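Local coordinates for type IV secretion system protein VirB11 (PDB 2GZA), which hydrolyses ATP as a hexameric ATPase of the Brucella type IV secretion system, a machine linked to virulence and possibly to establishing the replication niche in the host, at residues Asp35-Glu40 / Cys51-Ala56; Arg89-Ala94 / Arg101-Arg106; Arg204-Glu209 / Arg246-Met251; Leu258-Gly263 / Ile281-Ala286; Gly287-Thr292 / Asp323-Val328. All blocks are in the same frame, centred on the assembly; numbering follows the deposited sequence.

Contact 1: residues Asp35-Glu40 / Cys51-Ala56; sequences DPQITE and CERASA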
# COMPACT_ATOMS: atom_id res chain seq x y z
N ASP C 35 54.29 10.04 -4.52
CA ASP C 35 54.67 9.82 -3.14
C ASP C 35 53.72 8.82 -2.48
O ASP C 35 52.53 9.11 -2.34
CB ASP C 35 54.71 11.14 -2.37
CG ASP C 35 55.55 11.06 -1.11
OD1 ASP C 35 56.30 12.02 -0.85
OD2 ASP C 35 55.46 10.05 -0.38
N PRO C 36 54.25 7.64 -2.10
CA PRO C 36 53.48 6.57 -1.47
C PRO C 36 52.86 6.94 -0.13
O PRO C 36 51.87 6.33 0.26
CB PRO C 36 54.51 5.44 -1.30
CG PRO C 36 55.60 5.75 -2.27
CD PRO C 36 55.66 7.25 -2.29
N GLN C 37 53.43 7.93 0.55
CA GLN C 37 52.96 8.33 1.87
C GLN C 37 51.78 9.31 1.82
O GLN C 37 51.19 9.63 2.86
CB GLN C 37 54.13 8.89 2.66
CG GLN C 37 54.22 8.33 4.06
CD GLN C 37 55.46 8.78 4.80
OE1 GLN C 37 55.98 9.87 4.58
NE2 GLN C 37 55.93 7.93 5.71
N ILE C 38 51.45 9.78 0.62
CA ILE C 38 50.34 10.69 0.37
C ILE C 38 49.17 9.87 -0.15
O ILE C 38 49.37 9.06 -1.05
CB ILE C 38 50.75 11.78 -0.68
CG1 ILE C 38 51.66 12.82 -0.04
CG2 ILE C 38 49.53 12.45 -1.32
CD1 ILE C 38 52.35 13.74 -1.04
N THR C 39 47.98 10.07 0.39
CA THR C 39 46.86 9.22 -0.00
C THR C 39 45.82 9.98 -0.81
O THR C 39 45.30 9.45 -1.79
CB THR C 39 46.26 8.46 1.19
OG1 THR C 39 47.32 8.03 2.06
CG2 THR C 39 45.51 7.23 0.70
N GLU C 40 45.50 11.21 -0.41
CA GLU C 40 44.60 12.04 -1.18
C GLU C 40 45.33 13.27 -1.72
O GLU C 40 46.18 13.85 -1.05
CB GLU C 40 43.38 12.45 -0.36
CG GLU C 40 42.09 11.73 -0.75
CD GLU C 40 42.04 10.28 -0.30
OE1 GLU C 40 42.96 9.83 0.40
OE2 GLU C 40 41.07 9.59 -0.65
N CYS C 51 47.05 17.98 0.33
CA CYS C 51 47.22 16.53 0.37
C CYS C 51 47.07 15.94 1.76
O CYS C 51 47.43 16.56 2.76
CB CYS C 51 48.53 16.10 -0.30
SG CYS C 51 50.02 16.57 0.58
N GLU C 52 46.49 14.74 1.81
CA GLU C 52 46.28 14.02 3.06
C GLU C 52 47.48 13.12 3.33
O GLU C 52 47.72 12.16 2.59
CB GLU C 52 44.99 13.20 2.99
CG GLU C 52 44.82 12.20 4.12
CD GLU C 52 43.43 11.61 4.20
OE1 GLU C 52 42.45 12.38 4.25
OE2 GLU C 52 43.31 10.36 4.22
N ARG C 53 48.23 13.45 4.38
CA ARG C 53 49.39 12.67 4.80
C ARG C 53 48.96 11.58 5.74
O ARG C 53 48.69 10.57 5.30
CB ARG C 53 50.52 13.53 5.38
CG ARG C 53 51.76 12.73 5.89
CD ARG C 53 52.80 12.49 4.82
NE ARG C 53 53.12 13.74 4.14
CZ ARG C 53 53.96 13.87 3.12
NH1 ARG C 53 54.62 12.82 2.64
NH2 ARG C 53 54.14 15.06 2.58
N ALA C 54 48.87 11.72 7.04
CA ALA C 54 48.43 10.58 7.84
C ALA C 54 47.11 11.01 8.44
O ALA C 54 47.03 11.26 9.64
CB ALA C 54 49.47 10.25 8.91
N SER C 55 46.10 11.14 7.57
CA SER C 55 44.78 11.66 7.94
C SER C 55 44.85 13.16 8.33
O SER C 55 43.95 13.70 8.97
CB SER C 55 44.17 10.78 9.03
OG SER C 55 44.36 9.40 8.72
N ALA C 56 45.93 13.81 7.90
CA ALA C 56 46.14 15.23 8.14
C ALA C 56 46.42 15.95 6.83
O ALA C 56 47.15 15.44 5.98
CB ALA C 56 47.28 15.43 9.12

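Contact 2: residues Arg89-Ala94 / Arg101-Arg106; sequences RPVLSA and RIQIVR. With SO4 (sulfate ion), chain D.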
# COMPACT_ATOMS: atom_id res chain seq x y z
N ARG C 89 27.22 19.97 -17.77
CA ARG C 89 27.60 18.73 -17.09
C ARG C 89 28.91 18.97 -16.33
O ARG C 89 29.98 18.58 -16.79
CB ARG C 89 27.71 17.56 -18.07
CG ARG C 89 26.35 16.95 -18.41
CD ARG C 89 26.44 15.82 -19.42
NE ARG C 89 25.14 15.15 -19.56
CZ ARG C 89 24.82 14.31 -20.54
NH1 ARG C 89 25.70 14.02 -21.50
NH2 ARG C 89 23.62 13.76 -20.57
N PRO C 90 28.81 19.63 -15.16
CA PRO C 90 29.98 20.10 -14.43
C PRO C 90 30.53 19.19 -13.33
O PRO C 90 31.52 19.54 -12.68
CB PRO C 90 29.47 21.41 -13.81
CG PRO C 90 27.94 21.34 -13.88
CD PRO C 90 27.56 20.03 -14.49
N VAL C 91 29.92 18.03 -13.12
CA VAL C 91 30.41 17.07 -12.13
C VAL C 91 30.86 15.79 -12.84
O VAL C 91 30.10 15.18 -13.58
CB VAL C 91 29.37 16.78 -11.03
CG1 VAL C 91 29.84 15.67 -10.11
CG2 VAL C 91 29.09 18.04 -10.24
N LEU C 92 32.12 15.41 -12.60
CA LEU C 92 32.72 14.28 -13.28
C LEU C 92 33.38 13.30 -12.31
O LEU C 92 34.13 13.71 -11.43
CB LEU C 92 33.77 14.78 -14.29
CG LEU C 92 34.21 13.88 -15.45
CD1 LEU C 92 34.83 14.74 -16.50
CD2 LEU C 92 35.20 12.80 -15.04
N SER C 93 33.07 12.02 -12.48
CA SER C 93 33.76 10.95 -11.75
C SER C 93 34.48 10.05 -12.74
O SER C 93 33.92 9.68 -13.77
CB SER C 93 32.78 10.12 -10.92
OG SER C 93 32.21 10.91 -9.90
N ALA C 94 35.72 9.70 -12.42
CA ALA C 94 36.54 8.88 -13.30
C ALA C 94 37.57 8.04 -12.54
O ALA C 94 37.91 8.34 -11.40
CB ALA C 94 37.23 9.74 -14.34
N ARG C 101 41.02 7.22 -8.24
CA ARG C 101 39.68 7.76 -8.45
C ARG C 101 39.77 9.28 -8.41
O ARG C 101 40.42 9.85 -7.55
CB ARG C 101 38.68 7.24 -7.42
CG ARG C 101 38.10 5.87 -7.78
CD ARG C 101 37.19 5.32 -6.68
NE ARG C 101 37.85 5.35 -5.37
CZ ARG C 101 37.44 4.68 -4.30
NH1 ARG C 101 36.36 3.91 -4.34
NH2 ARG C 101 38.12 4.79 -3.17
N ILE C 102 39.13 9.93 -9.38
CA ILE C 102 39.18 11.37 -9.49
C ILE C 102 37.78 11.97 -9.61
O ILE C 102 36.97 11.56 -10.44
CB ILE C 102 40.12 11.83 -10.66
CG1 ILE C 102 40.25 13.35 -10.69
CG2 ILE C 102 39.66 11.27 -12.00
CD1 ILE C 102 41.38 13.86 -11.57
N GLN C 103 37.49 12.93 -8.74
CA GLN C 103 36.27 13.70 -8.85
C GLN C 103 36.58 15.13 -9.21
O GLN C 103 37.41 15.78 -8.57
CB GLN C 103 35.42 13.62 -7.59
CG GLN C 103 34.17 12.81 -7.82
CD GLN C 103 32.96 13.68 -8.15
OE1 GLN C 103 31.86 13.16 -8.36
NE2 GLN C 103 33.15 15.00 -8.18
N ILE C 104 35.91 15.60 -10.26
CA ILE C 104 36.09 16.96 -10.73
C ILE C 104 34.76 17.70 -10.79
O ILE C 104 33.78 17.23 -11.37
CB ILE C 104 36.81 17.02 -12.11
CG1 ILE C 104 38.17 16.32 -12.03
CG2 ILE C 104 36.97 18.48 -12.56
CD1 ILE C 104 38.98 16.35 -13.31
N VAL C 105 34.74 18.87 -10.15
CA VAL C 105 33.61 19.79 -10.23
C VAL C 105 34.09 21.09 -10.87
O VAL C 105 35.10 21.65 -10.45
CB VAL C 105 33.01 20.09 -8.85
CG1 VAL C 105 31.64 20.76 -9.00
CG2 VAL C 105 32.90 18.83 -8.02
N ARG C 106 33.36 21.55 -11.88
CA ARG C 106 33.69 22.81 -12.55
C ARG C 106 32.63 23.92 -12.34
O ARG C 106 31.50 23.62 -11.96
CB ARG C 106 34.06 22.60 -14.02
CG ARG C 106 32.93 22.21 -14.94
CD ARG C 106 33.16 22.75 -16.34
NE ARG C 106 32.59 24.09 -16.50
CZ ARG C 106 32.90 24.93 -17.48
NH1 ARG C 106 33.78 24.59 -18.41
NH2 ARG C 106 32.32 26.12 -17.53
S SO4 D . 35.54 3.35 -0.08
O1 SO4 D . 36.36 4.41 -0.65
O2 SO4 D . 34.60 3.93 0.87
O3 SO4 D . 34.80 2.73 -1.16
O4 SO4 D . 36.36 2.34 0.59

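Contact 3: residues Arg204-Glu209 / Arg246-Met251; sequences RLITIE and RSCLRM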
# COMPACT_ATOMS: atom_id res chain seq x y z
N ARG C 204 38.98 19.88 6.39
CA ARG C 204 38.52 20.14 5.04
C ARG C 204 37.00 20.30 5.02
O ARG C 204 36.28 19.41 5.46
CB ARG C 204 38.98 19.03 4.10
CG ARG C 204 38.49 19.19 2.68
CD ARG C 204 39.22 18.27 1.73
NE ARG C 204 39.23 18.84 0.38
CZ ARG C 204 38.65 18.28 -0.67
NH1 ARG C 204 38.02 17.12 -0.55
NH2 ARG C 204 38.72 18.87 -1.85
N LEU C 205 36.52 21.43 4.50
CA LEU C 205 35.08 21.74 4.48
C LEU C 205 34.54 21.91 3.07
O LEU C 205 35.20 22.47 2.20
CB LEU C 205 34.75 22.98 5.32
CG LEU C 205 35.31 23.08 6.74
CD1 LEU C 205 34.83 24.36 7.41
CD2 LEU C 205 34.93 21.88 7.57
N ILE C 206 33.33 21.43 2.86
CA ILE C 206 32.63 21.62 1.61
C ILE C 206 31.24 22.19 1.89
O ILE C 206 30.46 21.60 2.63
CB ILE C 206 32.56 20.30 0.80
CG1 ILE C 206 33.99 19.77 0.53
CG2 ILE C 206 31.79 20.52 -0.50
CD1 ILE C 206 34.09 18.55 -0.36
N THR C 207 30.95 23.37 1.33
CA THR C 207 29.65 24.00 1.48
C THR C 207 28.81 23.71 0.27
O THR C 207 29.33 23.65 -0.84
CB THR C 207 29.74 25.53 1.68
OG1 THR C 207 30.40 26.14 0.57
CG2 THR C 207 30.48 25.86 2.96
N ILE C 208 27.51 23.53 0.49
CA ILE C 208 26.54 23.33 -0.59
C ILE C 208 25.45 24.38 -0.45
O ILE C 208 24.68 24.36 0.51
CB ILE C 208 25.91 21.92 -0.58
CG1 ILE C 208 26.98 20.84 -0.73
CG2 ILE C 208 24.88 21.79 -1.70
CD1 ILE C 208 26.57 19.48 -0.26
N GLU C 209 25.39 25.29 -1.41
CA GLU C 209 24.43 26.38 -1.33
C GLU C 209 23.89 26.83 -2.67
O GLU C 209 24.39 26.43 -3.72
CB GLU C 209 25.01 27.54 -0.51
CG GLU C 209 26.35 28.01 -0.96
CD GLU C 209 27.11 28.78 0.10
OE1 GLU C 209 26.48 29.25 1.07
OE2 GLU C 209 28.34 28.93 -0.07
N ARG C 246 25.93 13.89 -3.02
CA ARG C 246 26.52 12.64 -3.49
C ARG C 246 27.94 12.84 -4.00
O ARG C 246 28.81 12.00 -3.81
CB ARG C 246 25.64 11.96 -4.55
CG ARG C 246 24.48 11.16 -3.93
CD ARG C 246 23.54 10.53 -4.97
NE ARG C 246 22.25 11.23 -5.05
CZ ARG C 246 21.82 11.91 -6.11
NH1 ARG C 246 22.57 11.99 -7.20
NH2 ARG C 246 20.63 12.50 -6.08
N SER C 247 28.17 13.99 -4.63
CA SER C 247 29.50 14.35 -5.08
C SER C 247 30.49 14.44 -3.92
O SER C 247 31.63 13.99 -4.03
CB SER C 247 29.44 15.67 -5.85
OG SER C 247 30.63 15.87 -6.59
N CYS C 248 30.04 14.99 -2.79
CA CYS C 248 30.86 15.11 -1.58
C CYS C 248 31.43 13.80 -1.08
O CYS C 248 32.54 13.78 -0.54
CB CYS C 248 30.06 15.79 -0.47
SG CYS C 248 29.81 17.53 -0.78
N LEU C 249 30.69 12.71 -1.28
CA LEU C 249 31.15 11.38 -0.87
C LEU C 249 32.48 11.01 -1.54
O LEU C 249 33.27 10.23 -0.99
CB LEU C 249 30.09 10.32 -1.18
CG LEU C 249 28.69 10.44 -0.55
CD1 LEU C 249 27.76 9.39 -1.10
CD2 LEU C 249 28.73 10.39 0.98
N ARG C 250 32.73 11.58 -2.71
CA ARG C 250 33.94 11.30 -3.47
C ARG C 250 34.99 12.41 -3.41
O ARG C 250 36.00 12.34 -4.10
CB ARG C 250 33.59 11.03 -4.93
CG ARG C 250 32.66 9.87 -5.12
CD ARG C 250 32.76 9.34 -6.52
NE ARG C 250 32.30 7.95 -6.58
CZ ARG C 250 31.06 7.61 -6.93
NH1 ARG C 250 30.16 8.56 -7.24
NH2 ARG C 250 30.70 6.34 -6.96
N MET C 251 34.73 13.45 -2.63
CA MET C 251 35.76 14.45 -2.33
C MET C 251 36.22 13.98 -0.97
O MET C 251 35.85 12.96 -0.58
CB MET C 251 35.18 15.86 -2.36
CG MET C 251 34.75 16.23 -3.77
SD MET C 251 33.46 17.47 -3.86
CE MET C 251 32.64 16.92 -5.33

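Contact 4: residues Leu258-Gly263 / Ile281-Ala286; sequences LAELRG and ITSCHA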
# COMPACT_ATOMS: atom_id res chain seq x y z
N LEU C 258 25.76 21.85 4.28
CA LEU C 258 24.60 22.17 3.45
C LEU C 258 23.88 23.35 4.06
O LEU C 258 23.41 23.26 5.19
CB LEU C 258 23.65 20.97 3.41
CG LEU C 258 22.86 20.60 2.15
CD1 LEU C 258 21.60 19.85 2.55
CD2 LEU C 258 22.49 21.78 1.26
N ALA C 259 23.79 24.45 3.33
CA ALA C 259 23.14 25.66 3.83
C ALA C 259 21.76 25.38 4.41
O ALA C 259 21.45 25.79 5.52
CB ALA C 259 23.05 26.72 2.74
N GLU C 260 20.95 24.63 3.67
CA GLU C 260 19.53 24.48 4.01
C GLU C 260 18.93 23.18 3.49
O GLU C 260 19.15 22.79 2.34
CB GLU C 260 18.75 25.66 3.44
CG GLU C 260 17.45 25.94 4.16
CD GLU C 260 16.62 26.99 3.48
OE1 GLU C 260 15.38 26.85 3.50
OE2 GLU C 260 17.19 27.94 2.90
N LEU C 261 18.17 22.51 4.35
CA LEU C 261 17.37 21.35 3.95
C LEU C 261 15.96 21.79 3.59
O LEU C 261 15.28 22.44 4.39
CB LEU C 261 17.33 20.31 5.08
CG LEU C 261 18.54 19.39 5.29
CD1 LEU C 261 18.45 18.64 6.60
CD2 LEU C 261 18.70 18.42 4.12
N ARG C 262 15.50 21.43 2.40
CA ARG C 262 14.26 21.99 1.87
C ARG C 262 13.30 20.97 1.27
O ARG C 262 12.09 21.16 1.31
CB ARG C 262 14.57 23.08 0.86
CG ARG C 262 15.45 24.16 1.46
CD ARG C 262 16.10 25.07 0.41
NE ARG C 262 15.13 25.61 -0.53
CZ ARG C 262 14.05 26.31 -0.12
NH1 ARG C 262 13.84 26.55 1.18
NH2 ARG C 262 13.19 26.79 -0.96
N GLY C 263 13.85 19.90 0.70
CA GLY C 263 13.05 18.86 0.07
C GLY C 263 13.76 17.52 0.08
O GLY C 263 14.40 17.14 1.06
N ILE C 281 26.66 20.64 9.81
CA ILE C 281 25.80 21.71 10.30
C ILE C 281 24.94 22.10 9.12
O ILE C 281 25.44 22.28 8.01
CB ILE C 281 26.62 22.92 10.83
CG1 ILE C 281 27.60 22.48 11.92
CG2 ILE C 281 25.69 24.01 11.38
CD1 ILE C 281 28.75 23.45 12.14
N THR C 282 23.63 22.20 9.36
CA THR C 282 22.68 22.63 8.34
C THR C 282 21.57 23.47 8.98
O THR C 282 21.58 23.69 10.19
CB THR C 282 22.10 21.42 7.56
OG1 THR C 282 21.28 21.89 6.49
CG2 THR C 282 21.29 20.50 8.46
N SER C 283 20.63 23.94 8.17
CA SER C 283 19.50 24.68 8.71
C SER C 283 18.17 24.18 8.14
O SER C 283 18.14 23.44 7.14
CB SER C 283 19.64 26.17 8.44
OG SER C 283 19.37 26.45 7.08
N CYS C 284 17.08 24.60 8.76
CA CYS C 284 15.75 24.21 8.35
C CYS C 284 14.74 25.21 8.91
O CYS C 284 14.76 25.52 10.09
CB CYS C 284 15.46 22.79 8.87
SG CYS C 284 13.86 22.09 8.45
N HIS C 285 13.86 25.73 8.05
CA HIS C 285 12.73 26.54 8.50
C HIS C 285 11.78 25.67 9.31
O HIS C 285 11.24 24.70 8.78
CB HIS C 285 11.95 27.13 7.32
CG HIS C 285 12.78 27.98 6.41
ND1 HIS C 285 13.02 29.31 6.65
CD2 HIS C 285 13.43 27.68 5.26
CE1 HIS C 285 13.79 29.79 5.69
NE2 HIS C 285 14.05 28.82 4.84
N ALA C 286 11.58 26.03 10.58
CA ALA C 286 10.66 25.32 11.46
C ALA C 286 10.26 26.20 12.63
O ALA C 286 11.01 27.08 13.04
CB ALA C 286 11.26 24.01 11.94
O HOH W 1 25.23 20.00 6.39

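Contact 5: residues Gly287-Thr292 / Asp323-Val328; sequences GSCELT and DVVVHV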
# COMPACT_ATOMS: atom_id res chain seq x y z
N GLY C 287 9.06 25.96 13.17
CA GLY C 287 8.53 26.76 14.26
C GLY C 287 8.92 26.28 15.64
O GLY C 287 8.52 26.90 16.63
N SER C 288 9.67 25.18 15.72
CA SER C 288 10.18 24.66 16.98
C SER C 288 11.10 23.48 16.68
O SER C 288 11.26 23.09 15.53
CB SER C 288 9.05 24.24 17.91
OG SER C 288 8.33 23.15 17.37
N CYS C 289 11.71 22.93 17.72
CA CYS C 289 12.56 21.77 17.57
C CYS C 289 11.75 20.59 17.09
O CYS C 289 12.18 19.88 16.18
CB CYS C 289 13.28 21.47 18.87
SG CYS C 289 14.46 22.77 19.27
N GLU C 290 10.56 20.41 17.65
CA GLU C 290 9.75 19.25 17.30
C GLU C 290 9.22 19.36 15.89
O GLU C 290 9.10 18.38 15.18
CB GLU C 290 8.65 18.96 18.33
CG GLU C 290 7.37 19.77 18.22
CD GLU C 290 6.28 19.24 19.15
OE1 GLU C 290 5.62 20.05 19.83
OE2 GLU C 290 6.08 18.01 19.21
N LEU C 291 8.94 20.59 15.50
CA LEU C 291 8.49 20.89 14.15
C LEU C 291 9.61 20.75 13.12
O LEU C 291 9.33 20.56 11.94
CB LEU C 291 7.85 22.28 14.10
CG LEU C 291 6.42 22.46 14.65
CD1 LEU C 291 6.04 23.93 14.80
CD2 LEU C 291 5.38 21.74 13.80
N THR C 292 10.87 20.84 13.56
CA THR C 292 12.01 20.55 12.70
C THR C 292 11.97 19.09 12.23
O THR C 292 11.92 18.83 11.04
CB THR C 292 13.35 20.85 13.39
OG1 THR C 292 13.32 22.17 13.92
CG2 THR C 292 14.49 20.73 12.40
N ASP C 323 21.90 15.01 15.91
CA ASP C 323 22.28 15.04 17.32
C ASP C 323 21.67 16.23 18.05
O ASP C 323 21.11 16.08 19.14
CB ASP C 323 23.80 15.07 17.47
CG ASP C 323 24.44 13.79 16.99
OD1 ASP C 323 24.02 12.71 17.45
OD2 ASP C 323 25.38 13.87 16.15
N VAL C 324 21.77 17.41 17.44
CA VAL C 324 21.33 18.64 18.08
C VAL C 324 20.45 19.45 17.14
O VAL C 324 20.73 19.55 15.95
CB VAL C 324 22.54 19.50 18.56
CG1 VAL C 324 22.07 20.79 19.22
CG2 VAL C 324 23.43 18.72 19.51
N VAL C 325 19.37 20.01 17.68
CA VAL C 325 18.56 20.99 16.96
C VAL C 325 18.52 22.28 17.79
O VAL C 325 18.05 22.27 18.92
CB VAL C 325 17.10 20.51 16.69
CG1 VAL C 325 16.29 21.59 15.97
CG2 VAL C 325 17.07 19.21 15.91
N VAL C 326 19.03 23.36 17.21
CA VAL C 326 18.99 24.67 17.87
C VAL C 326 17.92 25.52 17.21
O VAL C 326 17.99 25.78 16.01
CB VAL C 326 20.32 25.43 17.74
CG1 VAL C 326 20.39 26.54 18.79
CG2 VAL C 326 21.51 24.49 17.85
N HIS C 327 16.93 25.94 17.98
CA HIS C 327 15.85 26.76 17.43
C HIS C 327 16.04 28.23 17.76
O HIS C 327 16.20 28.59 18.91
CB HIS C 327 14.48 26.28 17.89
CG HIS C 327 13.35 27.13 17.39
ND1 HIS C 327 12.97 27.16 16.07
CD2 HIS C 327 12.51 27.98 18.04
CE1 HIS C 327 11.96 28.00 15.92
NE2 HIS C 327 11.66 28.50 17.10
N VAL C 328 16.01 29.06 16.73
CA VAL C 328 16.11 30.51 16.91
C VAL C 328 14.75 31.18 16.74
O VAL C 328 13.99 30.85 15.83
CB VAL C 328 17.08 31.17 15.90
CG1 VAL C 328 17.35 32.61 16.31
CG2 VAL C 328 18.38 30.41 15.82

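Contact 1: residues Asp35-Glu40 / Cys51-Ala56
T39 and E52 are tied by the straighter of two backbone hydrogen bonds joining the segments: T39 N donates to E52 O at 3.0 Å, with 174° at the hydrogen. E52 N returns a bond of 3.0 Å to E40 O, and C51 CA leans on the same oxygen at 3.2 Å in a CA-H...O contact.

The apolar part is small. I38 CG2 lies 3.9 Å from C51 CB, beside W32 of helix 30-34.

This is the open end of a beta hairpin, where strand 40-43 begins and its antiparallel partner 48-52 runs out. The approach, D35-I38, is a type I turn in which D35 OD2 accepts from Q37 N, an Asx turn.

The charged groups form two sets. R53 CB starts away from the other segment, but the chain bends, with chi2 of 89° turning CD back. I38 CG1 then covers one guanidinium face near its rim, while D35 OD1 stands at the edge, 4.0 Å from R53 NH1, a long salt bridge. The stronger partner of R53 is E58, bound through NE. In the second set E40 and E52 lie side by side, E40 OE1 3.9 Å from E52 OE2, and weak ion pairs to K252 probably offset this repulsion.

Contact 2: residues Arg89-Ala94 / Arg101-Arg106
The flat amide of Q103 turns back toward the strand opposite: its OE1 is 2.7 Å from S93 OG and 3.7 Å from V91 CG1. With chi2 at -96° CD leaves an extended path and returns toward the opposite strand. The guanidinium of R101 carries a sulfate at its edge, near its plane, R101 NH2 donating to O1 of the ion at 3.1 Å. Backbone amides of S186, G187 and K188 of the second subunit hold the same sulfate; these belong to that subunit's predicted ATP-binding loop, so R101 reaches a neighbour's probable phosphate site.

Strands 91-94 and 101-105 form an antiparallel beta hairpin, their axes 4.7 Å apart at closest and 169° between directions. L92-I104 and A94-I102 are hydrogen-bonded pairs, with I104 N to L92 O at 2.8 Å; V91-V105 and S93-Q103 are non-hydrogen-bonded pairs. V91 and V105 lie side by side, CG2 to CG1 3.9 Å, while A94 CB meets I102 CG2 at 3.7 Å on the other face.

The two faces have different neighbours. The V91, Q103 and V105 face packs on S247 of helix 241-248, whereas L92, A94 and I104 lie against helix 67-81. Strand 116-120 continues the sheet beyond 101-105, and V117 touches both I102 and I104.

Contact 3: residues Arg204-Glu209 / Arg246-Met251
I206 overlaps M251 crosswise: the two side chains meet at about a right angle, and the terminal methyl CD1 of I206 comes to 3.5 Å from M251 CB and 3.7 Å from M251 SD. With chi2 at -175° CD1 is carried to the far end of an extended branch, which is how it bridges to the second segment. The setting is the alpha/beta core of a P-loop NTPase domain. Strand 205-209 runs parallel between strands 222-226 and 255-258, and helix 241-248 brings its C-terminal end to one side of that strand.

Alternation along the strand supplies the contact. R204, I206 and I208 all direct their CB atoms at residues 246-251, and all three are buried. On the helix side the chain continues into a type I turn from C248 to M251, with M251 N bonded to C248 O, and the turn presents C248 and M251 together.

R204 is the polar member of an otherwise apolar contact. Its extended side chain crosses M251 at about a right angle, with M251 CA at the guanidinium edge, while N221 takes a bond from NE and N44 from NH2. The thiol closes the set by touching two isoleucine branches at once: C248 SG lies 3.6 Å from I206 CG2 and 3.8 Å from I208 CD1.

Contact 4: residues Leu258-Gly263 / Ile281-Ala286
T282 and S283, neighbours on strand 281-285, each turn a hydroxyl to a carbonyl of 258-263, where strand 255-258 gives way to a loop, but from different directions. T282 OG1 donates to L258 O at 2.8 Å from above the carbonyl plane, 39° out of it. S283 OG donates to A259 O at 2.7 Å within the plane, on a lone pair; its chi1 of 76° puts OG between the backbone N and the carbonyl carbon. L261 N donates to S283 O at 2.9 Å, and a water that accepts from L258 N and donates to I281 O bridges the other end.

L261 and T282 cross at about a right angle, L261 CD1 meeting T282 CG2 at 3.9 Å beside F269. E260 CG passes 3.5 Å from S283 OG as the extended side chain reaches for H285. The carboxylate and imidazole planes stand 73° apart, though this approach is modelled too close and its details are doubtful.

H285 lies beside T184 of the predicted ATP-binding loop. The sequences and positions fit the Walker B region, in 258-263, facing the end of the histidine box, in 281-286, as in other secretion ATPases of the GSP E family.

Contact 5: residues Gly287-Thr292 / Asp323-Val328
H327 spreads its ring beneath S288: the CA of S288 sits 3.9 Å from the ring centroid, only 9° off the normal, a CH-pi contact over the centre of the face. This packs the start of helix 289-300 on strand 324-331 in the alpha/beta P-loop domain. That helix belongs to the helical crossover linking strands 281-285 and 324-331, which run parallel on either side of 178-182. S288 is the N-cap, its OG accepting from L291 N at 3.2 Å.

The tight part lies inward, where C289, T292, V325 and H327 are buried. C289 SG settles 3.6 Å from V325 O and 3.8 Å from H327 CB. T292 and V325 reach toward each other tip to tip, and V325 CG1, anti to the backbone N with chi1 of 179°, is the branch that meets the threonine. The hydroxyl there is satisfied within its own segment, T292 OG1 donating to S288 O at 2.8 Å.

The other end is more open to solvent rather than more distant. G287 and S288 are partly exposed and meet the strand through backbone atoms, S288 CA and N over the imidazole face. The loose element is E290, exposed, its CB pointing away from the strand. The third subunit lies on this side, bonding to the backbone of G287 and touching E290 and L291. H327 CE1 comes 3.5 Å from G287 C.

Contacts 1 and 2 belong to the same antiparallel sheet, but contact 1 is partly buried and ringed by charges whereas contact 2 is a regular, buried strand pair. Contact 3 is the most central, its centre about 4 Å from the centre of the chain, and nearly all apolar. It touches contact 2 through Q103 and V105, joining that sheet to the nucleotide-binding part, and meets contact 4 where I208 O faces A259 N. Contacts 4 and 5 share the mixed sheet and follow one another in the chain, A286 lying against T292; hydroxyl-to-carbonyl bonds and one backbone bond link the segments of contact 4, van der Waals and CH-pi packing those of contact 5. Both border the predicted ATP-binding loop and the third subunit.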